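Local coordinates for putative restriction endonuclease domain-containing protein (Anabaena variabilis, PDB 3OT2) that is of unknown function but, as a Uma2-family (DUF820-like) member of the PD-(D/E)XK clan, is probably a nuclease, at residues Tyr27-Ile32 and Gly74-Val79; Ile82-Trp87 and Pro106-Glu111; Trp138-Asp143 and Lys180-Trp185. All blocks are in the same frame, centred on the assembly; numbering follows the deposited sequence.

Interaction 1. Residues Tyr27-Ile32 and Gly74-Val79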
loop_
_atom_site.group_PDB
_atom_site.type_symbol
_atom_site.label_atom_id
_atom_site.label_comp_id
_atom_site.label_asym_id
_atom_site.label_seq_id
_atom_site.Cartn_x
_atom_site.Cartn_y
_atom_site.Cartn_z
ATOM N N TYR A 27 4.707 6.743 -17.976
ATOM C CA TYR A 27 6.013 6.130 -18.223
ATOM C C TYR A 27 6.619 5.858 -16.845
ATOM O O TYR A 27 7.025 6.791 -16.140
ATOM C CB TYR A 27 6.893 7.019 -19.116
ATOM C CG TYR A 27 8.260 6.437 -19.398
ATOM C CD1 TYR A 27 8.467 5.577 -20.474
ATOM C CD2 TYR A 27 9.358 6.780 -18.616
ATOM C CE1 TYR A 27 9.733 5.053 -20.752
ATOM C CE2 TYR A 27 10.624 6.265 -18.883
ATOM C CZ TYR A 27 10.809 5.412 -19.960
ATOM O OH TYR A 27 12.054 4.888 -20.200
ATOM N N ILE A 28 6.571 4.576 -16.423
ATOM C CA ILE A 28 6.992 4.142 -15.089
ATOM C C ILE A 28 7.993 3.026 -15.217
ATOM O O ILE A 28 7.680 1.992 -15.809
ATOM C CB ILE A 28 5.774 3.689 -14.239
ATOM C CG1 ILE A 28 4.631 4.736 -14.243
ATOM C CG2 ILE A 28 6.222 3.352 -12.804
ATOM C CD1 ILE A 28 3.275 4.172 -13.984
ATOM N N GLU A 29 9.191 3.229 -14.648
ATOM C CA GLU A 29 10.282 2.236 -14.633
ATOM C C GLU A 29 10.586 1.708 -16.053
ATOM O O GLU A 29 10.809 0.510 -16.247
ATOM C CB GLU A 29 9.941 1.080 -13.667
ATOM C CG GLU A 29 9.732 1.547 -12.232
ATOM C CD GLU A 29 9.323 0.498 -11.220
ATOM O OE1 GLU A 29 8.625 -0.466 -11.610
ATOM O OE2 GLU A 29 9.623 0.687 -10.019
ATOM N N GLY A 30 10.559 2.609 -17.029
ATOM C CA GLY A 30 10.834 2.294 -18.428
ATOM C C GLY A 30 9.695 1.668 -19.213
ATOM O O GLY A 30 9.871 1.366 -20.392
ATOM N N LYS A 31 8.520 1.476 -18.575
ATOM C CA LYS A 31 7.345 0.852 -19.189
ATOM C C LYS A 31 6.239 1.872 -19.433
ATOM O O LYS A 31 6.065 2.805 -18.644
ATOM C CB LYS A 31 6.793 -0.277 -18.297
ATOM C CG LYS A 31 7.800 -1.364 -17.921
ATOM C CD LYS A 31 7.283 -2.221 -16.759
ATOM C CE LYS A 31 8.340 -3.118 -16.159
ATOM N NZ LYS A 31 9.272 -2.382 -15.257
ATOM N N ILE A 32 5.489 1.684 -20.520
ATOM C CA ILE A 32 4.356 2.542 -20.846
ATOM C C ILE A 32 3.095 1.838 -20.332
ATOM O O ILE A 32 2.814 0.702 -20.740
ATOM C CB ILE A 32 4.276 2.896 -22.354
ATOM C CG1 ILE A 32 5.563 3.604 -22.828
ATOM C CG2 ILE A 32 3.029 3.748 -22.630
ATOM C CD1 ILE A 32 5.705 3.786 -24.368
ATOM N N GLY A 74 12.257 12.585 -12.153
ATOM C CA GLY A 74 12.980 11.393 -11.714
ATOM C C GLY A 74 12.914 10.211 -12.659
ATOM O O GLY A 74 12.775 9.073 -12.202
ATOM N N ASP A 75 13.000 10.485 -13.981
ATOM C CA ASP A 75 12.973 9.525 -15.100
ATOM C C ASP A 75 11.573 8.874 -15.301
ATOM O O ASP A 75 11.444 7.878 -16.030
ATOM C CB ASP A 75 14.070 8.445 -14.970
ATOM C CG ASP A 75 14.375 7.690 -16.253
ATOM O OD1 ASP A 75 14.525 8.348 -17.312
ATOM O OD2 ASP A 75 14.437 6.433 -16.205
ATOM N N HIS A 76 10.522 9.465 -14.699
ATOM C CA HIS A 76 9.142 8.989 -14.847
ATOM C C HIS A 76 8.268 10.098 -15.380
ATOM O O HIS A 76 8.559 11.270 -15.138
ATOM C CB HIS A 76 8.554 8.496 -13.495
ATOM C CG HIS A 76 9.165 7.245 -12.914
ATOM N ND1 HIS A 76 8.542 6.560 -11.878
ATOM C CD2 HIS A 76 10.332 6.615 -13.209
ATOM C CE1 HIS A 76 9.347 5.548 -11.581
ATOM N NE2 HIS A 76 10.440 5.548 -12.348
ATOM N N SER A 77 7.171 9.737 -16.046
ATOM C CA SER A 77 6.182 10.704 -16.527
ATOM C C SER A 77 4.801 10.181 -16.150
ATOM O O SER A 77 4.320 9.216 -16.744
ATOM C CB SER A 77 6.315 10.940 -18.026
ATOM O OG SER A 77 5.387 11.945 -18.378
ATOM N N THR A 78 4.200 10.774 -15.113
ATOM C CA THR A 78 2.941 10.290 -14.559
ATOM C C THR A 78 1.822 11.323 -14.636
ATOM O O THR A 78 2.062 12.506 -14.868
ATOM C CB THR A 78 3.135 9.831 -13.098
ATOM O OG1 THR A 78 3.673 10.898 -12.312
ATOM C CG2 THR A 78 4.024 8.583 -12.991
ATOM N N VAL A 79 0.589 10.841 -14.463
ATOM C CA VAL A 79 -0.613 11.660 -14.505
ATOM C C VAL A 79 -1.439 11.343 -13.250
ATOM O O VAL A 79 -2.407 10.580 -13.332
ATOM C CB VAL A 79 -1.430 11.475 -15.818
ATOM C CG1 VAL A 79 -2.563 12.501 -15.906
ATOM C CG2 VAL A 79 -0.542 11.569 -17.055
HETATM O O HOH W 1 14.303 4.764 -18.446
HETATM O O HOH W 2 11.354 5.018 -15.956
#

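Interaction 2. Residues Ile82-Trp87 and Pro106-Glu111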
loop_
_atom_site.group_PDB
_atom_site.type_symbol
_atom_site.label_atom_id
_atom_site.label_comp_id
_atom_site.label_asym_id
_atom_site.label_seq_id
_atom_site.Cartn_x
_atom_site.Cartn_y
_atom_site.Cartn_z
ATOM N N ILE A 82 -5.231 13.730 -9.162
ATOM C CA ILE A 82 -5.216 15.138 -8.707
ATOM C C ILE A 82 -3.810 15.467 -8.257
ATOM O O ILE A 82 -3.228 14.725 -7.480
ATOM C CB ILE A 82 -6.240 15.454 -7.591
ATOM C CG1 ILE A 82 -7.670 15.028 -7.990
ATOM C CG2 ILE A 82 -6.192 16.944 -7.162
ATOM C CD1 ILE A 82 -8.561 14.788 -6.827
ATOM N N SER A 83 -3.275 16.588 -8.753
ATOM C CA SER A 83 -1.982 17.144 -8.364
ATOM C C SER A 83 -2.205 18.510 -7.750
ATOM O O SER A 83 -2.886 19.344 -8.347
ATOM C CB SER A 83 -1.092 17.278 -9.597
ATOM O OG SER A 83 -0.584 16.000 -9.897
ATOM N N VAL A 84 -1.636 18.749 -6.576
ATOM C CA VAL A 84 -1.781 20.039 -5.898
ATOM C C VAL A 84 -0.388 20.667 -5.770
ATOM O O VAL A 84 0.550 20.030 -5.281
ATOM C CB VAL A 84 -2.523 19.948 -4.528
ATOM C CG1 VAL A 84 -2.908 21.336 -4.028
ATOM C CG2 VAL A 84 -3.773 19.064 -4.617
ATOM N N PHE A 85 -0.252 21.908 -6.258
ATOM C CA PHE A 85 1.028 22.639 -6.201
ATOM C C PHE A 85 0.860 23.929 -5.457
ATOM O O PHE A 85 -0.083 24.659 -5.751
ATOM C CB PHE A 85 1.521 22.974 -7.634
ATOM C CG PHE A 85 2.024 21.800 -8.434
ATOM C CD1 PHE A 85 1.150 21.017 -9.171
ATOM C CD2 PHE A 85 3.380 21.495 -8.475
ATOM C CE1 PHE A 85 1.616 19.932 -9.906
ATOM C CE2 PHE A 85 3.848 20.422 -9.234
ATOM C CZ PHE A 85 2.963 19.647 -9.942
ATOM N N ILE A 86 1.799 24.253 -4.541
ATOM C CA ILE A 86 1.803 25.534 -3.830
ATOM C C ILE A 86 2.109 26.600 -4.902
ATOM O O ILE A 86 2.712 26.264 -5.943
ATOM C CB ILE A 86 2.751 25.574 -2.596
ATOM C CG1 ILE A 86 4.256 25.525 -3.007
ATOM C CG2 ILE A 86 2.359 24.459 -1.592
ATOM C CD1 ILE A 86 5.287 25.670 -1.847
ATOM N N TRP A 87 1.646 27.853 -4.683
ATOM C CA TRP A 87 1.728 28.899 -5.692
ATOM C C TRP A 87 3.129 29.126 -6.221
ATOM O O TRP A 87 3.279 29.195 -7.437
ATOM C CB TRP A 87 1.153 30.221 -5.174
ATOM C CG TRP A 87 0.358 30.949 -6.221
ATOM C CD1 TRP A 87 0.779 32.001 -6.983
ATOM C CD2 TRP A 87 -0.974 30.633 -6.667
ATOM N NE1 TRP A 87 -0.215 32.368 -7.863
ATOM C CE2 TRP A 87 -1.303 31.549 -7.684
ATOM C CE3 TRP A 87 -1.914 29.647 -6.323
ATOM C CZ2 TRP A 87 -2.552 31.533 -8.335
ATOM C CZ3 TRP A 87 -3.150 29.645 -6.956
ATOM C CH2 TRP A 87 -3.465 30.594 -7.935
ATOM N N PRO A 106 4.281 17.007 -7.573
ATOM C CA PRO A 106 3.273 17.854 -6.886
ATOM C C PRO A 106 3.607 18.033 -5.410
ATOM O O PRO A 106 4.323 17.217 -4.849
ATOM C CB PRO A 106 1.956 17.068 -7.038
ATOM C CG PRO A 106 2.242 15.954 -7.999
ATOM C CD PRO A 106 3.720 15.701 -7.968
ATOM N N ASP A 107 3.065 19.062 -4.758
ATOM C CA ASP A 107 3.247 19.192 -3.309
ATOM C C ASP A 107 2.365 18.170 -2.608
ATOM O O ASP A 107 2.700 17.658 -1.545
ATOM C CB ASP A 107 2.887 20.620 -2.863
ATOM C CG ASP A 107 3.978 21.572 -3.251
ATOM O OD1 ASP A 107 5.007 21.606 -2.537
ATOM O OD2 ASP A 107 3.869 22.185 -4.346
ATOM N N TRP A 108 1.242 17.847 -3.233
ATOM C CA TRP A 108 0.264 16.912 -2.704
ATOM C C TRP A 108 -0.334 16.118 -3.870
ATOM O O TRP A 108 -0.886 16.712 -4.804
ATOM C CB TRP A 108 -0.801 17.699 -1.910
ATOM C CG TRP A 108 -1.932 16.917 -1.290
ATOM C CD1 TRP A 108 -1.974 15.576 -1.006
ATOM C CD2 TRP A 108 -3.141 17.483 -0.761
ATOM N NE1 TRP A 108 -3.174 15.264 -0.398
ATOM C CE2 TRP A 108 -3.896 16.426 -0.213
ATOM C CE3 TRP A 108 -3.676 18.796 -0.722
ATOM C CZ2 TRP A 108 -5.159 16.637 0.367
ATOM C CZ3 TRP A 108 -4.922 19.000 -0.131
ATOM C CH2 TRP A 108 -5.656 17.932 0.383
ATOM N N THR A 109 -0.160 14.783 -3.842
ATOM C CA THR A 109 -0.693 13.922 -4.896
ATOM C C THR A 109 -1.880 13.139 -4.343
ATOM O O THR A 109 -1.815 12.625 -3.232
ATOM C CB THR A 109 0.389 13.009 -5.537
ATOM O OG1 THR A 109 -0.214 12.264 -6.594
ATOM C CG2 THR A 109 1.004 11.991 -4.559
ATOM N N ILE A 110 -2.965 13.063 -5.111
ATOM C CA ILE A 110 -4.147 12.301 -4.701
ATOM C C ILE A 110 -4.482 11.305 -5.796
ATOM O O ILE A 110 -4.661 11.688 -6.947
ATOM C CB ILE A 110 -5.355 13.203 -4.348
ATOM C CG1 ILE A 110 -5.001 14.186 -3.203
ATOM C CG2 ILE A 110 -6.587 12.357 -4.008
ATOM C CD1 ILE A 110 -5.826 15.380 -3.170
ATOM N N GLU A 111 -4.531 10.016 -5.423
ATOM C CA GLU A 111 -4.867 8.921 -6.313
ATOM C C GLU A 111 -6.119 8.266 -5.811
ATOM O O GLU A 111 -6.254 8.022 -4.613
ATOM C CB GLU A 111 -3.721 7.901 -6.406
ATOM C CG GLU A 111 -2.421 8.494 -6.939
ATOM C CD GLU A 111 -2.345 8.714 -8.444
ATOM O OE1 GLU A 111 -3.394 8.698 -9.133
ATOM O OE2 GLU A 111 -1.220 8.932 -8.935
#

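Interaction 3. Residues Trp138-Asp143 and Lys180-Trp185. With ACT (acetate ion), chain C.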
loop_
_atom_site.group_PDB
_atom_site.type_symbol
_atom_site.label_atom_id
_atom_site.label_comp_id
_atom_site.label_asym_id
_atom_site.label_seq_id
_atom_site.Cartn_x
_atom_site.Cartn_y
_atom_site.Cartn_z
ATOM N N TRP A 138 -2.095 10.924 -0.952
ATOM C CA TRP A 138 -3.352 10.312 -0.546
ATOM C C TRP A 138 -3.689 9.185 -1.489
ATOM O O TRP A 138 -3.706 9.396 -2.705
ATOM C CB TRP A 138 -4.534 11.315 -0.599
ATOM C CG TRP A 138 -4.792 12.172 0.612
ATOM C CD1 TRP A 138 -3.970 12.397 1.676
ATOM C CD2 TRP A 138 -5.942 12.995 0.808
ATOM N NE1 TRP A 138 -4.573 13.255 2.565
ATOM C CE2 TRP A 138 -5.796 13.630 2.059
ATOM C CE3 TRP A 138 -7.123 13.207 0.066
ATOM C CZ2 TRP A 138 -6.786 14.471 2.592
ATOM C CZ3 TRP A 138 -8.105 14.032 0.594
ATOM C CH2 TRP A 138 -7.931 14.659 1.842
ATOM N N LEU A 139 -3.983 8.007 -0.947
ATOM C CA LEU A 139 -4.481 6.891 -1.741
ATOM C C LEU A 139 -5.889 6.632 -1.232
ATOM O O LEU A 139 -6.067 6.156 -0.106
ATOM C CB LEU A 139 -3.584 5.630 -1.693
ATOM C CG LEU A 139 -4.154 4.381 -2.406
ATOM C CD1 LEU A 139 -4.588 4.686 -3.823
ATOM C CD2 LEU A 139 -3.158 3.256 -2.402
ATOM N N ILE A 140 -6.881 7.035 -2.020
ATOM C CA ILE A 140 -8.303 6.900 -1.680
ATOM C C ILE A 140 -8.824 5.592 -2.263
ATOM O O ILE A 140 -8.661 5.336 -3.456
ATOM C CB ILE A 140 -9.149 8.118 -2.184
ATOM C CG1 ILE A 140 -8.665 9.441 -1.553
ATOM C CG2 ILE A 140 -10.682 7.871 -1.950
ATOM C CD1 ILE A 140 -9.246 10.717 -2.188
ATOM N N ASP A 141 -9.436 4.767 -1.416
ATOM C CA ASP A 141 -10.031 3.498 -1.827
ATOM C C ASP A 141 -11.553 3.605 -1.633
ATOM O O ASP A 141 -12.028 3.378 -0.518
ATOM C CB ASP A 141 -9.438 2.322 -1.027
ATOM C CG ASP A 141 -9.999 0.964 -1.427
ATOM O OD1 ASP A 141 -11.087 0.920 -2.047
ATOM O OD2 ASP A 141 -9.329 -0.039 -1.183
ATOM N N PRO A 142 -12.325 3.967 -2.680
ATOM C CA PRO A 142 -13.787 4.147 -2.497
ATOM C C PRO A 142 -14.483 2.905 -1.962
ATOM O O PRO A 142 -15.254 3.030 -1.014
ATOM C CB PRO A 142 -14.288 4.512 -3.900
ATOM C CG PRO A 142 -13.089 5.185 -4.527
ATOM C CD PRO A 142 -11.915 4.347 -4.044
ATOM N N ASP A 143 -14.147 1.708 -2.494
ATOM C CA ASP A 143 -14.771 0.469 -2.063
ATOM C C ASP A 143 -14.583 0.193 -0.582
ATOM O O ASP A 143 -15.517 -0.274 0.062
ATOM C CB ASP A 143 -14.261 -0.734 -2.881
ATOM C CG ASP A 143 -14.752 -0.811 -4.326
ATOM O OD1 ASP A 143 -15.704 -0.072 -4.682
ATOM O OD2 ASP A 143 -14.167 -1.589 -5.103
ATOM N N LYS A 180 -16.407 10.289 6.399
ATOM C CA LYS A 180 -17.840 10.276 6.083
ATOM C C LYS A 180 -18.167 11.329 4.995
ATOM O O LYS A 180 -18.893 11.005 4.054
ATOM C CB LYS A 180 -18.660 10.451 7.369
ATOM C CG LYS A 180 -19.813 11.455 7.362
ATOM C CD LYS A 180 -20.826 11.163 8.464
ATOM C CE LYS A 180 -20.321 11.432 9.865
ATOM N NZ LYS A 180 -20.537 12.846 10.317
ATOM N N ASP A 181 -17.563 12.532 5.073
ATOM C CA ASP A 181 -17.772 13.597 4.090
ATOM C C ASP A 181 -17.223 13.203 2.731
ATOM O O ASP A 181 -17.890 13.422 1.719
ATOM C CB ASP A 181 -17.124 14.930 4.533
ATOM C CG ASP A 181 -17.839 15.673 5.655
ATOM O OD1 ASP A 181 -19.033 15.391 5.892
ATOM O OD2 ASP A 181 -17.194 16.536 6.301
ATOM N N LEU A 182 -16.007 12.635 2.704
ATOM C CA LEU A 182 -15.370 12.223 1.467
ATOM C C LEU A 182 -16.223 11.201 0.709
ATOM O O LEU A 182 -16.505 11.397 -0.467
ATOM C CB LEU A 182 -13.991 11.604 1.774
ATOM C CG LEU A 182 -12.871 11.757 0.736
ATOM C CD1 LEU A 182 -11.579 11.194 1.289
ATOM C CD2 LEU A 182 -13.185 11.063 -0.560
ATOM N N PHE A 183 -16.601 10.102 1.365
ATOM C CA PHE A 183 -17.318 9.023 0.692
ATOM C C PHE A 183 -18.827 9.329 0.516
ATOM O O PHE A 183 -19.480 8.665 -0.287
ATOM C CB PHE A 183 -17.026 7.665 1.362
ATOM C CG PHE A 183 -15.532 7.383 1.264
ATOM C CD1 PHE A 183 -14.943 7.081 0.041
ATOM C CD2 PHE A 183 -14.700 7.522 2.375
ATOM C CE1 PHE A 183 -13.551 6.913 -0.069
ATOM C CE2 PHE A 183 -13.306 7.354 2.262
ATOM C CZ PHE A 183 -12.742 7.057 1.040
ATOM N N SER A 184 -19.334 10.422 1.110
ATOM C CA SER A 184 -20.710 10.877 0.865
ATOM C C SER A 184 -20.820 11.441 -0.575
ATOM O O SER A 184 -21.926 11.585 -1.113
ATOM C CB SER A 184 -21.136 11.939 1.881
ATOM O OG SER A 184 -20.555 13.202 1.583
ATOM N N TRP A 185 -19.663 11.764 -1.194
ATOM C CA TRP A 185 -19.624 12.287 -2.561
ATOM C C TRP A 185 -20.040 11.210 -3.574
ATOM O O TRP A 185 -20.231 11.531 -4.748
ATOM C CB TRP A 185 -18.226 12.830 -2.899
ATOM C CG TRP A 185 -17.749 13.945 -2.000
ATOM C CD1 TRP A 185 -18.516 14.803 -1.261
ATOM C CD2 TRP A 185 -16.385 14.351 -1.803
ATOM N NE1 TRP A 185 -17.709 15.706 -0.598
ATOM C CE2 TRP A 185 -16.399 15.451 -0.915
ATOM C CE3 TRP A 185 -15.153 13.914 -2.323
ATOM C CZ2 TRP A 185 -15.232 16.131 -0.549
ATOM C CZ3 TRP A 185 -13.988 14.561 -1.922
ATOM C CH2 TRP A 185 -14.032 15.649 -1.038
HETATM C C ACT C . -11.766 0.342 -5.225
HETATM O O ACT C . -12.446 1.240 -4.756
HETATM O OXT ACT C . -11.078 -0.405 -4.453
HETATM C CH3 ACT C . -11.841 0.088 -6.711
#

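Interaction 1. Residues Tyr27-Ile32 and Gly74-Val79
Tyr27 and Ser77 form a single antiparallel bridge, a hydrogen-bonded pair in which each backbone N-H reaches the other's carbonyl: Tyr27 N to Ser77 O at 2.8 Å and Ser77 N to Tyr27 O at 3.0 Å. Next to it the chain from Ile28 to Lys31 folds back in a type I' turn, making a beta hairpin whose end faces Asp75 and His76. CG of Tyr27 is anti to its backbone N (chi1 180°), and the ring meets the other segment at an edge, with CE2 3.4 Å from Asp75 O, which lies in the ring plane. The hydroxyl of Tyr27 is bonded to Ile10 O, and one water joins it to Asp75 OD2; a second water spans Gly30 N and Asp75 O. On the other side of the bridge, one face of the His76 imidazole lies under the turn, with Ile28 CA over its centre and Glu29 N nearer the rim, 3.5 Å above the plane. Ile28 CG2 approaches His76 CE1 at 4.0 Å, the two side chains crossing at about a right angle. Helix 12-15 packs on Tyr27 and Ser77, while helix 119-131 lies against Ile28 and Thr78 and stacks His128 on His76.

Interaction 2. Residues Ile82-Trp87 and Pro106-Glu111
Asp107 OD2 is gripped by two groups: Ile86 N, at 2.9 Å in a nearly straight bond (168° at the hydrogen), and the guanidinium of Arg89, in a salt bridge. Just beside it the pairing of strands 82-86 and 108-112 is interrupted by a classic beta bulge, in which Asp107 and Trp108 both face Val84 within the central mixed sheet of this alpha/beta fold. Val84 O takes a bond from Trp108 N and a weaker, bent one from Asp107 N. Beyond the bulge the antiparallel register is regular, through the non-hydrogen-bonded pair Ser83-Thr109 to the hydrogen-bonded pair Ile82-Ile110. The carboxylate of Asp107 reaches past the last paired residue, its CG anti to its own carbonyl carbon (chi1 -75°), and Ile86 N meets OD2 from above the carboxylate plane. OD1 is held separately by Gln135, which fixes the group further and leaves the buried carboxylate, probably ionised, with several polar partners.

Ile82, Val84, Trp108 and Ile110 share one face of the sheet, which helix 40-57 covers, and Ser83 and Thr109 the other. Val84 and Trp108 lie side by side, pointing the same way, with Val84 CG2 3.9 Å from Trp108 CE3. Ile110 CD1 sits 3.6 Å above the indole plane of Trp108, toward its rim. Near the end of strand 82-86, Phe85 receives Pro106 in a CH-pi contact: Pro106 CA lies over the ring face, 3.8 Å from its centroid and displaced toward the edge formed by CE2 and CZ.

Interaction 3. Residues Trp138-Asp143 and Lys180-Trp185
Ile140 and Phe183 carry the packing of helix 179-183 against strand 136-141, a helix-on-sheet contact near the C-terminus of this alpha/beta fold. It is mainly apolar, with no hydrogen bond passing between the two segments. The side chains slide past each other in opposite directions. Ile140 has CG2 anti to its backbone N and CG1 anti to its carbonyl carbon (chi1 -60°); this points CG2 at the Phe183 ring, while CG1, extended through chi2 (169°), carries CD1 to Leu182 CD1 at 4.2 Å. Ile140 CG2 meets the end of the Phe183 ring, 3.6 Å from CE1 and 3.7 Å from CZ. Phe183 CE1 also reaches the backbone beyond the strand, 3.7 Å from Pro142 CA. Leu182 CD2 lies over one face of that ring, toward its rim. An alanine in place of Phe183 would probably open a gap beside Ile140 CG2 and Pro142 CA, where the ring now packs. Next to Ile140, at the C-terminal end of the strand, Asp141 OD2 is bonded to Thr120 OG1 of the second subunit, and Asp143 N donates to oxygen O of an acetate that probably came from the crystallisation liquor, at 2.9 Å.

Interactions 2 and 3 share the central sheet: strands 108-112 and 136-141 are neighbours, joined by probable backbone hydrogen bonds from Ile140 N to Glu111 O and from Trp138 N to Thr109 O, and by Ile110 packing on Ile140. Interaction 2, buried near the middle of the chain, is strand-to-strand pairing with a carboxylate enclosed at one end. Interaction 3, also buried but about 17 Å away between centres, joins sheet to helix by mainly apolar packing. Interaction 1 lies on the other side of the chain's centre from interaction 3 and is only partly buried; there waters supplement one bridge. Segment 74-79 leads into 82-87, so the strand that pairs with the peripheral hairpin runs on into the core sheet.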